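Local coordinates for chitosanase (Bacillus subtilis subsp. subtilis str. 168, PDB 7C6C), which hydrolyses the internal beta-(1->4) linkages between D-glucosamine residues of partly acetylated chitosan, as a secreted glycoside hydrolase of family 46, at residues R10-T15 against T23-G28; F46-G51 against D85-L90; K112-L117 against T143-G148. All coordinates share one frame; numbering follows the deposited sequence.

Contact 1 of 3, residues R10-T15 against T23-G28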
loop_
_atom_site.group_PDB
_atom_site.type_symbol
_atom_site.label_atom_id
_atom_site.label_comp_id
_atom_site.label_asym_id
_atom_site.label_seq_id
_atom_site.Cartn_x
_atom_site.Cartn_y
_atom_site.Cartn_z
ATOM N N ARG A 10 -1.628 0.555 13.915
ATOM C CA ARG A 10 -0.916 1.816 13.730
ATOM C C ARG A 10 -0.320 1.912 12.332
ATOM O O ARG A 10 -0.396 2.968 11.686
ATOM C CB ARG A 10 0.160 1.974 14.807
ATOM C CG ARG A 10 -0.428 2.101 16.195
ATOM C CD ARG A 10 0.608 2.330 17.277
ATOM N NE ARG A 10 -0.077 2.416 18.562
ATOM C CZ ARG A 10 0.151 1.626 19.603
ATOM N NH1 ARG A 10 1.107 0.706 19.557
ATOM N NH2 ARG A 10 -0.580 1.774 20.697
ATOM N N ALA A 11 0.289 0.822 11.854
ATOM C CA ALA A 11 0.833 0.803 10.499
ATOM C C ALA A 11 -0.249 1.099 9.474
ATOM O O ALA A 11 -0.024 1.851 8.515
ATOM C CB ALA A 11 1.464 -0.558 10.217
ATOM N N GLU A 12 -1.431 0.509 9.659
ATOM C CA GLU A 12 -2.525 0.707 8.714
ATOM C C GLU A 12 -3.089 2.122 8.788
ATOM O O GLU A 12 -3.499 2.681 7.762
ATOM C CB GLU A 12 -3.600 -0.357 8.945
ATOM C CG GLU A 12 -3.087 -1.734 8.571
ATOM C CD GLU A 12 -3.985 -2.887 8.976
ATOM O OE1 GLU A 12 -4.828 -2.716 9.880
ATOM O OE2 GLU A 12 -3.833 -3.980 8.386
ATOM N N GLN A 13 -3.129 2.718 9.981
ATOM C CA GLN A 13 -3.607 4.092 10.088
ATOM C C GLN A 13 -2.621 5.079 9.477
ATOM O O GLN A 13 -3.035 6.099 8.908
ATOM C CB GLN A 13 -3.962 4.420 11.537
ATOM C CG GLN A 13 -5.162 3.618 11.996
ATOM C CD GLN A 13 -5.639 4.006 13.371
ATOM O OE1 GLN A 13 -5.116 4.941 13.983
ATOM N NE2 GLN A 13 -6.637 3.287 13.873
ATOM N N LEU A 14 -1.317 4.782 9.551
ATOM C CA LEU A 14 -0.337 5.573 8.812
ATOM C C LEU A 14 -0.596 5.486 7.310
ATOM O O LEU A 14 -0.724 6.511 6.625
ATOM C CB LEU A 14 1.081 5.102 9.146
ATOM C CG LEU A 14 1.575 5.483 10.544
ATOM C CD1 LEU A 14 2.779 4.644 10.937
ATOM C CD2 LEU A 14 1.890 6.972 10.607
ATOM N N THR A 15 -0.727 4.262 6.786
ATOM C CA THR A 15 -1.030 4.097 5.367
ATOM C C THR A 15 -2.313 4.823 4.992
ATOM O O THR A 15 -2.386 5.457 3.935
ATOM C CB THR A 15 -1.113 2.612 5.017
ATOM O OG1 THR A 15 0.187 2.027 5.172
ATOM C CG2 THR A 15 -1.598 2.402 3.596
ATOM N N THR A 23 -7.128 8.836 9.360
ATOM C CA THR A 23 -6.753 7.587 10.009
ATOM C C THR A 23 -7.837 6.525 9.898
ATOM O O THR A 23 -7.592 5.370 10.267
ATOM C CB THR A 23 -6.436 7.814 11.490
ATOM O OG1 THR A 23 -7.575 8.406 12.125
ATOM C CG2 THR A 23 -5.210 8.709 11.662
ATOM N N GLU A 24 -9.023 6.884 9.416
ATOM C CA GLU A 24 -10.101 5.924 9.224
ATOM C C GLU A 24 -9.926 5.243 7.872
ATOM O O GLU A 24 -9.995 5.901 6.828
ATOM C CB GLU A 24 -11.450 6.632 9.278
ATOM C CG GLU A 24 -12.623 5.701 9.036
ATOM C CD GLU A 24 -13.947 6.431 8.956
ATOM O OE1 GLU A 24 -14.170 7.178 7.976
ATOM O OE2 GLU A 24 -14.771 6.249 9.872
ATOM N N ILE A 25 -9.721 3.924 7.890
ATOM C CA ILE A 25 -9.494 3.201 6.645
ATOM C C ILE A 25 -10.702 3.353 5.727
ATOM O O ILE A 25 -11.849 3.136 6.139
ATOM C CB ILE A 25 -9.173 1.729 6.937
ATOM C CG1 ILE A 25 -7.864 1.606 7.728
ATOM C CG2 ILE A 25 -9.096 0.943 5.645
ATOM C CD1 ILE A 25 -7.638 0.215 8.274
ATOM N N GLN A 26 -10.452 3.731 4.472
ATOM C CA GLN A 26 -11.510 4.060 3.508
ATOM C C GLN A 26 -11.775 2.880 2.579
ATOM O O GLN A 26 -11.211 2.774 1.489
ATOM C CB GLN A 26 -11.125 5.297 2.707
ATOM C CG GLN A 26 -10.975 6.537 3.551
ATOM C CD GLN A 26 -12.280 6.941 4.172
ATOM O OE1 GLN A 26 -13.242 7.247 3.471
ATOM N NE2 GLN A 26 -12.331 6.938 5.497
ATOM N N TYR A 27 -12.698 2.014 2.980
ATOM C CA TYR A 27 -13.059 0.881 2.140
ATOM C C TYR A 27 -13.856 1.291 0.907
ATOM O O TYR A 27 -13.859 0.552 -0.086
ATOM C CB TYR A 27 -13.843 -0.145 2.948
ATOM C CG TYR A 27 -13.019 -0.919 3.949
ATOM C CD1 TYR A 27 -12.720 -0.388 5.198
ATOM C CD2 TYR A 27 -12.543 -2.187 3.648
ATOM C CE1 TYR A 27 -11.980 -1.104 6.116
ATOM C CE2 TYR A 27 -11.804 -2.910 4.559
ATOM C CZ TYR A 27 -11.523 -2.366 5.791
ATOM O OH TYR A 27 -10.788 -3.100 6.692
ATOM N N GLY A 28 -14.532 2.434 0.939
ATOM C CA GLY A 28 -15.387 2.831 -0.158
ATOM C C GLY A 28 -14.746 3.721 -1.182
ATOM O O GLY A 28 -15.395 4.075 -2.164
#
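Gln13 and Thr23 bring the two backbones closest, 4.7 Å from CA to CA, where the chain leaving helix 5-20 comes back past the helix as an irregular loop. The aliphatic part of Gln13 does most of the touching: its CG lies 3.5 Å from the carbonyl O of Thr23. With CG beside the backbone N (chi1 -67°) and the rest of the chain extended in the conformer modelled here, one of two, the side chain runs obliquely across Thr23, and its OE1 stops 4.0 Å from Thr23 CB. Glutamine suits this partly exposed place because its methylene groups can pack while its polar amide tolerates solvent. This helix bears the predicted proton donor Glu19 of the family 46 fold, in the lysozyme clan, and the loop leads on to strand 30-32. Further along the loop, Ile25 reaches back with its terminal methyl, CD1, which meets Glu12 CB at 4.1 Å. Glu12 meets it chiefly through its base, while its OE2 hydrogen-bonds to Tyr141 OH and forms salt bridges with Lys8 and Arg43. Beyond the contact, Gln26 NE2 folds back on the loop, donating to Glu24 O at 2.9 Å, nearly straight (169°) though from above the carbonyl plane.

Contact 2 of 3, residues F46-G51 against D85-L90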
loop_
_atom_site.group_PDB
_atom_site.type_symbol
_atom_site.label_atom_id
_atom_site.label_comp_id
_atom_site.label_asym_id
_atom_site.label_seq_id
_atom_site.Cartn_x
_atom_site.Cartn_y
_atom_site.Cartn_z
ATOM N N PHE A 46 -6.436 -0.793 -4.359
ATOM C CA PHE A 46 -6.493 -1.836 -5.376
ATOM C C PHE A 46 -6.829 -1.200 -6.723
ATOM O O PHE A 46 -7.758 -0.397 -6.815
ATOM C CB PHE A 46 -7.613 -2.823 -5.034
ATOM C CG PHE A 46 -7.589 -3.384 -3.621
ATOM C CD1 PHE A 46 -6.766 -4.449 -3.287
ATOM C CD2 PHE A 46 -8.487 -2.915 -2.660
ATOM C CE1 PHE A 46 -6.800 -4.993 -2.017
ATOM C CE2 PHE A 46 -8.517 -3.467 -1.395
ATOM C CZ PHE A 46 -7.674 -4.504 -1.075
ATOM N N THR A 47 -6.116 -1.574 -7.780
ATOM C CA THR A 47 -6.319 -0.904 -9.059
ATOM C C THR A 47 -6.888 -1.845 -10.113
ATOM O O THR A 47 -6.689 -3.062 -10.072
ATOM C CB THR A 47 -5.035 -0.243 -9.570
ATOM O OG1 THR A 47 -3.995 -1.223 -9.663
ATOM C CG2 THR A 47 -4.592 0.887 -8.645
ATOM N N THR A 48 -7.587 -1.256 -11.084
ATOM C CA THR A 48 -8.173 -2.045 -12.158
ATOM C C THR A 48 -7.165 -2.451 -13.233
ATOM O O THR A 48 -7.413 -3.426 -13.939
ATOM C CB THR A 48 -9.397 -1.336 -12.757
ATOM O OG1 THR A 48 -9.050 -0.016 -13.191
ATOM C CG2 THR A 48 -10.506 -1.231 -11.737
ATOM N N ALA A 49 -6.031 -1.756 -13.368
ATOM C CA ALA A 49 -5.036 -2.172 -14.356
ATOM C C ALA A 49 -4.208 -3.368 -13.894
ATOM O O ALA A 49 -3.684 -4.103 -14.736
ATOM C CB ALA A 49 -4.095 -1.014 -14.697
ATOM N N THR A 50 -4.062 -3.578 -12.579
ATOM C CA THR A 50 -3.126 -4.574 -12.058
ATOM C C THR A 50 -3.755 -5.930 -11.804
ATOM O O THR A 50 -3.027 -6.921 -11.681
ATOM C CB THR A 50 -2.543 -4.139 -10.719
ATOM O OG1 THR A 50 -3.607 -4.011 -9.765
ATOM C CG2 THR A 50 -1.788 -2.842 -10.872
ATOM N N GLY A 51 -5.068 -6.004 -11.682
ATOM C CA GLY A 51 -5.696 -7.237 -11.282
ATOM C C GLY A 51 -6.084 -7.298 -9.822
ATOM O O GLY A 51 -6.873 -8.176 -9.450
ATOM N N ASP A 85 -5.517 1.036 -18.452
ATOM C CA ASP A 85 -5.990 2.207 -17.721
ATOM C C ASP A 85 -7.429 2.582 -18.076
ATOM O O ASP A 85 -7.971 3.536 -17.511
ATOM C CB ASP A 85 -5.033 3.366 -18.046
ATOM C CG ASP A 85 -5.337 4.649 -17.293
ATOM O OD1 ASP A 85 -5.298 4.657 -16.045
ATOM O OD2 ASP A 85 -5.542 5.685 -17.970
ATOM N N ASP A 86 -8.060 1.854 -18.993
ATOM C CA ASP A 86 -9.409 2.186 -19.450
ATOM C C ASP A 86 -10.417 2.084 -18.313
ATOM O O ASP A 86 -10.523 1.050 -17.645
ATOM C CB ASP A 86 -9.775 1.185 -20.544
ATOM C CG ASP A 86 -11.036 1.540 -21.313
ATOM O OD1 ASP A 86 -11.629 2.623 -21.115
ATOM O OD2 ASP A 86 -11.413 0.703 -22.164
ATOM N N THR A 87 -11.185 3.156 -18.108
ATOM C CA THR A 87 -12.329 3.112 -17.208
ATOM C C THR A 87 -13.632 3.417 -17.934
ATOM O O THR A 87 -14.685 3.525 -17.295
ATOM C CB THR A 87 -12.128 3.996 -15.968
ATOM O OG1 THR A 87 -11.822 5.335 -16.367
ATOM C CG2 THR A 87 -10.980 3.476 -15.114
ATOM N N SER A 88 -13.596 3.502 -19.262
ATOM C CA SER A 88 -14.783 3.889 -20.012
ATOM C C SER A 88 -15.830 2.782 -20.086
ATOM O O SER A 88 -16.978 3.066 -20.442
ATOM C CB SER A 88 -14.387 4.338 -21.419
ATOM O OG SER A 88 -13.947 3.244 -22.207
ATOM N N ASN A 89 -15.470 1.535 -19.778
ATOM C CA ASN A 89 -16.420 0.430 -19.779
ATOM C C ASN A 89 -16.748 -0.036 -18.366
ATOM O O ASN A 89 -17.079 -1.206 -18.159
ATOM C CB ASN A 89 -15.916 -0.757 -20.602
ATOM C CG ASN A 89 -15.826 -0.462 -22.071
ATOM O OD1 ASN A 89 -16.762 0.058 -22.673
ATOM N ND2 ASN A 89 -14.704 -0.832 -22.673
ATOM N N LEU A 90 -16.657 0.863 -17.391
ATOM C CA LEU A 90 -16.960 0.576 -15.995
ATOM C C LEU A 90 -18.041 1.512 -15.457
ATOM O O LEU A 90 -18.017 1.906 -14.293
ATOM C CB LEU A 90 -15.705 0.632 -15.129
ATOM C CG LEU A 90 -14.697 -0.506 -15.316
ATOM C CD1 LEU A 90 -13.447 -0.224 -14.500
ATOM C CD2 LEU A 90 -15.291 -1.867 -14.962
HETATM O O HOH W 1 -8.596 0.193 -15.811
#
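Thr48 and Leu90 point at each other tip to tip, methyl against methyl, with Thr48 CG2 4.2 Å from Leu90 CD1. Both CB atoms face the opposing segment. In Thr48 the hydroxyl sits between the backbone N and the carbonyl carbon (chi1 55°), while CG2 lies beside the N; the beta-branch thus sends an apolar and a polar arm in different directions. The methyl goes to Leu90, whose surroundings include Leu79 of helix 73-82 and Tyr39 of strand 39-41, a buried setting that suits leucine. The side chain of Thr48 is about 8 Å from that of Asp35, the nucleophile by similarity, and thus near the probable active site.

The polar arm, OG1, passes Thr87 CG2 at a loose 4.4 Å. It donates to a water 2.7 Å away, and that water donates to Asp86 O at 2.8 Å, linking the turn after strand 46-47 to the loop before helix 93-99. Thr48 OG1 is also hydrogen-bonded to Tyr39 N, while Thr87 OG1 pairs with Arg32, so both threonine hydroxyls connect this region to the three-stranded antiparallel sheet.

Asp86 shapes its loop through an Asx turn. Its OD1 accepts from Ser88 N at 2.8 Å, met from above the carboxylate plane, and from Ser88 OG at 2.6 Å through the syn lone pair. A type I turn from Thr87 to Leu90 follows and carries Leu90 back toward Thr48.

Chemically, the contact divides its work: dispersion between methyl groups serves the apolar side, and a single water joins a buried hydroxyl to a backbone carbonyl. Since that hydroxyl gives its proton to the water while accepting from Tyr39 N, it is used in both directions, and the rotation of Thr48 is probably fixed as a result.

Contact 3 of 3, residues K112-L117 against T143-G148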
loop_
_atom_site.group_PDB
_atom_site.type_symbol
_atom_site.label_atom_id
_atom_site.label_comp_id
_atom_site.label_asym_id
_atom_site.label_seq_id
_atom_site.Cartn_x
_atom_site.Cartn_y
_atom_site.Cartn_z
ATOM N N LYS A 112 -9.200 -9.702 3.046
ATOM C CA LYS A 112 -8.574 -10.950 2.625
ATOM C C LYS A 112 -7.561 -10.710 1.511
ATOM O O LYS A 112 -6.444 -11.232 1.556
ATOM C CB LYS A 112 -9.638 -11.953 2.186
ATOM C CG LYS A 112 -9.043 -13.239 1.662
ATOM C CD LYS A 112 -10.099 -14.318 1.429
ATOM C CE LYS A 112 -9.945 -14.979 0.056
ATOM N NZ LYS A 112 -10.446 -16.376 0.037
ATOM N N VAL A 113 -7.935 -9.928 0.497
ATOM C CA VAL A 113 -7.004 -9.652 -0.594
ATOM C C VAL A 113 -5.814 -8.846 -0.087
ATOM O O VAL A 113 -4.662 -9.119 -0.447
ATOM C CB VAL A 113 -7.734 -8.976 -1.769
ATOM C CG1 VAL A 113 -6.764 -8.625 -2.882
ATOM C CG2 VAL A 113 -8.808 -9.907 -2.291
ATOM N N ASN A 114 -6.063 -7.857 0.779
ATOM C CA ASN A 114 -4.959 -7.104 1.364
ATOM C C ASN A 114 -4.006 -8.018 2.116
ATOM O O ASN A 114 -2.782 -7.864 2.027
ATOM C CB ASN A 114 -5.492 -6.031 2.304
ATOM C CG ASN A 114 -4.377 -5.277 2.982
ATOM O OD1 ASN A 114 -3.673 -4.499 2.338
ATOM N ND2 ASN A 114 -4.180 -5.520 4.277
ATOM N N ASP A 115 -4.550 -8.972 2.871
ATOM C CA ASP A 115 -3.695 -9.866 3.640
ATOM C C ASP A 115 -2.836 -10.716 2.713
ATOM O O ASP A 115 -1.630 -10.888 2.938
ATOM C CB ASP A 115 -4.565 -10.743 4.540
ATOM C CG ASP A 115 -3.752 -11.626 5.448
ATOM O OD1 ASP A 115 -3.013 -11.082 6.293
ATOM O OD2 ASP A 115 -3.854 -12.862 5.319
ATOM N N HIS A 116 -3.443 -11.239 1.650
ATOM C CA HIS A 116 -2.756 -12.169 0.767
ATOM C C HIS A 116 -1.760 -11.461 -0.144
ATOM O O HIS A 116 -0.674 -11.992 -0.403
ATOM C CB HIS A 116 -3.795 -12.917 -0.066
ATOM C CG HIS A 116 -3.211 -13.919 -1.008
ATOM N ND1 HIS A 116 -2.518 -15.032 -0.580
ATOM C CD2 HIS A 116 -3.218 -13.979 -2.361
ATOM C CE1 HIS A 116 -2.129 -15.735 -1.629
ATOM N NE2 HIS A 116 -2.535 -15.115 -2.722
ATOM N N LEU A 117 -2.107 -10.274 -0.643
ATOM C CA LEU A 117 -1.259 -9.593 -1.615
ATOM C C LEU A 117 -0.243 -8.657 -0.982
ATOM O O LEU A 117 0.818 -8.426 -1.569
ATOM C CB LEU A 117 -2.106 -8.766 -2.586
ATOM C CG LEU A 117 -3.051 -9.521 -3.524
ATOM C CD1 LEU A 117 -3.596 -8.565 -4.570
ATOM C CD2 LEU A 117 -2.362 -10.702 -4.189
ATOM N N THR A 143 5.137 0.190 1.911
ATOM C CA THR A 143 5.831 0.197 0.628
ATOM C C THR A 143 5.170 -0.749 -0.364
ATOM O O THR A 143 4.953 -0.390 -1.525
ATOM C CB THR A 143 7.305 -0.170 0.818
ATOM O OG1 THR A 143 7.929 0.792 1.674
ATOM C CG2 THR A 143 8.041 -0.176 -0.518
ATOM N N VAL A 144 4.840 -1.967 0.069
ATOM C CA VAL A 144 4.262 -2.906 -0.888
ATOM C C VAL A 144 2.889 -2.437 -1.350
ATOM O O VAL A 144 2.506 -2.660 -2.504
ATOM C CB VAL A 144 4.277 -4.356 -0.356
ATOM C CG1 VAL A 144 3.215 -4.572 0.707
ATOM C CG2 VAL A 144 4.084 -5.349 -1.499
ATOM N N ILE A 145 2.143 -1.755 -0.482
ATOM C CA ILE A 145 0.831 -1.255 -0.874
ATOM C C ILE A 145 0.958 -0.232 -1.992
ATOM O O ILE A 145 0.176 -0.244 -2.951
ATOM C CB ILE A 145 0.068 -0.712 0.349
ATOM C CG1 ILE A 145 -0.425 -1.875 1.215
ATOM C CG2 ILE A 145 -1.091 0.172 -0.093
ATOM C CD1 ILE A 145 -0.928 -1.461 2.557
ATOM N N GLN A 146 1.948 0.660 -1.903
ATOM C CA GLN A 146 2.092 1.675 -2.941
ATOM C C GLN A 146 2.825 1.141 -4.170
ATOM O O GLN A 146 2.422 1.418 -5.306
ATOM C CB GLN A 146 2.798 2.915 -2.396
ATOM C CG GLN A 146 3.000 3.976 -3.468
ATOM C CD GLN A 146 3.538 5.292 -2.930
ATOM O OE1 GLN A 146 4.337 5.321 -1.992
ATOM N NE2 GLN A 146 3.130 6.391 -3.552
ATOM N N HIS A 147 3.897 0.377 -3.969
ATOM C CA HIS A 147 4.793 0.012 -5.058
ATOM C C HIS A 147 4.458 -1.325 -5.703
ATOM O O HIS A 147 4.931 -1.597 -6.813
ATOM C CB HIS A 147 6.236 -0.020 -4.547
ATOM C CG HIS A 147 6.743 1.313 -4.100
ATOM N ND1 HIS A 147 7.618 2.071 -4.853
ATOM C CD2 HIS A 147 6.499 2.023 -2.974
ATOM C CE1 HIS A 147 7.889 3.190 -4.202
ATOM N NE2 HIS A 147 7.222 3.187 -3.060
ATOM N N GLY A 148 3.667 -2.161 -5.041
ATOM C CA GLY A 148 3.386 -3.495 -5.525
ATOM C C GLY A 148 4.524 -4.462 -5.255
ATOM O O GLY A 148 5.649 -4.079 -4.941
#
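Van der Waals contact, methyl groups against oxygens, joins the two helical segments, and it is sparse: Asn114 and Ile145 have CA atoms 8.5 Å apart, and side-chain ends bridge the gap. From helix 134-147, Ile145 extends CD1 to within 4.1 Å of Asn114 OD1, the two side chains crossing at a slant. Its CG1 branch stands beside the backbone N (chi1 -74°), and the long arm gives isoleucine the reach needed here. One turn further along helix 104-128, Leu117 contributes its backbone rather than its side chain, the carbonyl O lying 4.5 Å from Val144 CG2. The side chain of Leu117 instead packs on Asp52 and Glu55 of helix 52-63.

The polar interactions serve each helix and its surroundings. Asn114, with CG anti to the backbone N (chi1 177°), brings the end of its side chain nearer to helix 134-147; ND2 hydrogen-bonds to Tyr141 OH, so the amide N-H side of a buried residue has a partner within the protein. At the other helix, Gly148 N still donates to Val144 O at 2.8 Å, but Gly148 itself has positive phi, a conformation glycine adopts readily as the helix ends.

Such helix-to-helix packing belongs to the largely helical fold of family 46, in the lysozyme clan. It probably borders the active site: the side chain of Ile145 is about 4 Å from that of Glu19, the predicted proton donor.

Overall arrangement
From the N terminus, contact 1 closes first, a short loop that turns the end of helix 5-20 back along that helix before strand 30-32. Contact 2 follows, spanning helices 52-63 and 73-82 to join the turn after strand 46-47 to the loop before helix 93-99. Contact 3 comes last, closing the connection between helices 104-128 and 134-147 and bringing the two together. The three follow in series, neither nesting nor crossing. Contact 3 touches both others: Ile145 CD1 lies 4.1 Å from Thr15 CG2 of contact 1, and Val113 CG1 lies 3.7 Å from Phe46 CE1 of contact 2. Contacts 1 and 2 do not touch, with centres about 22 Å apart.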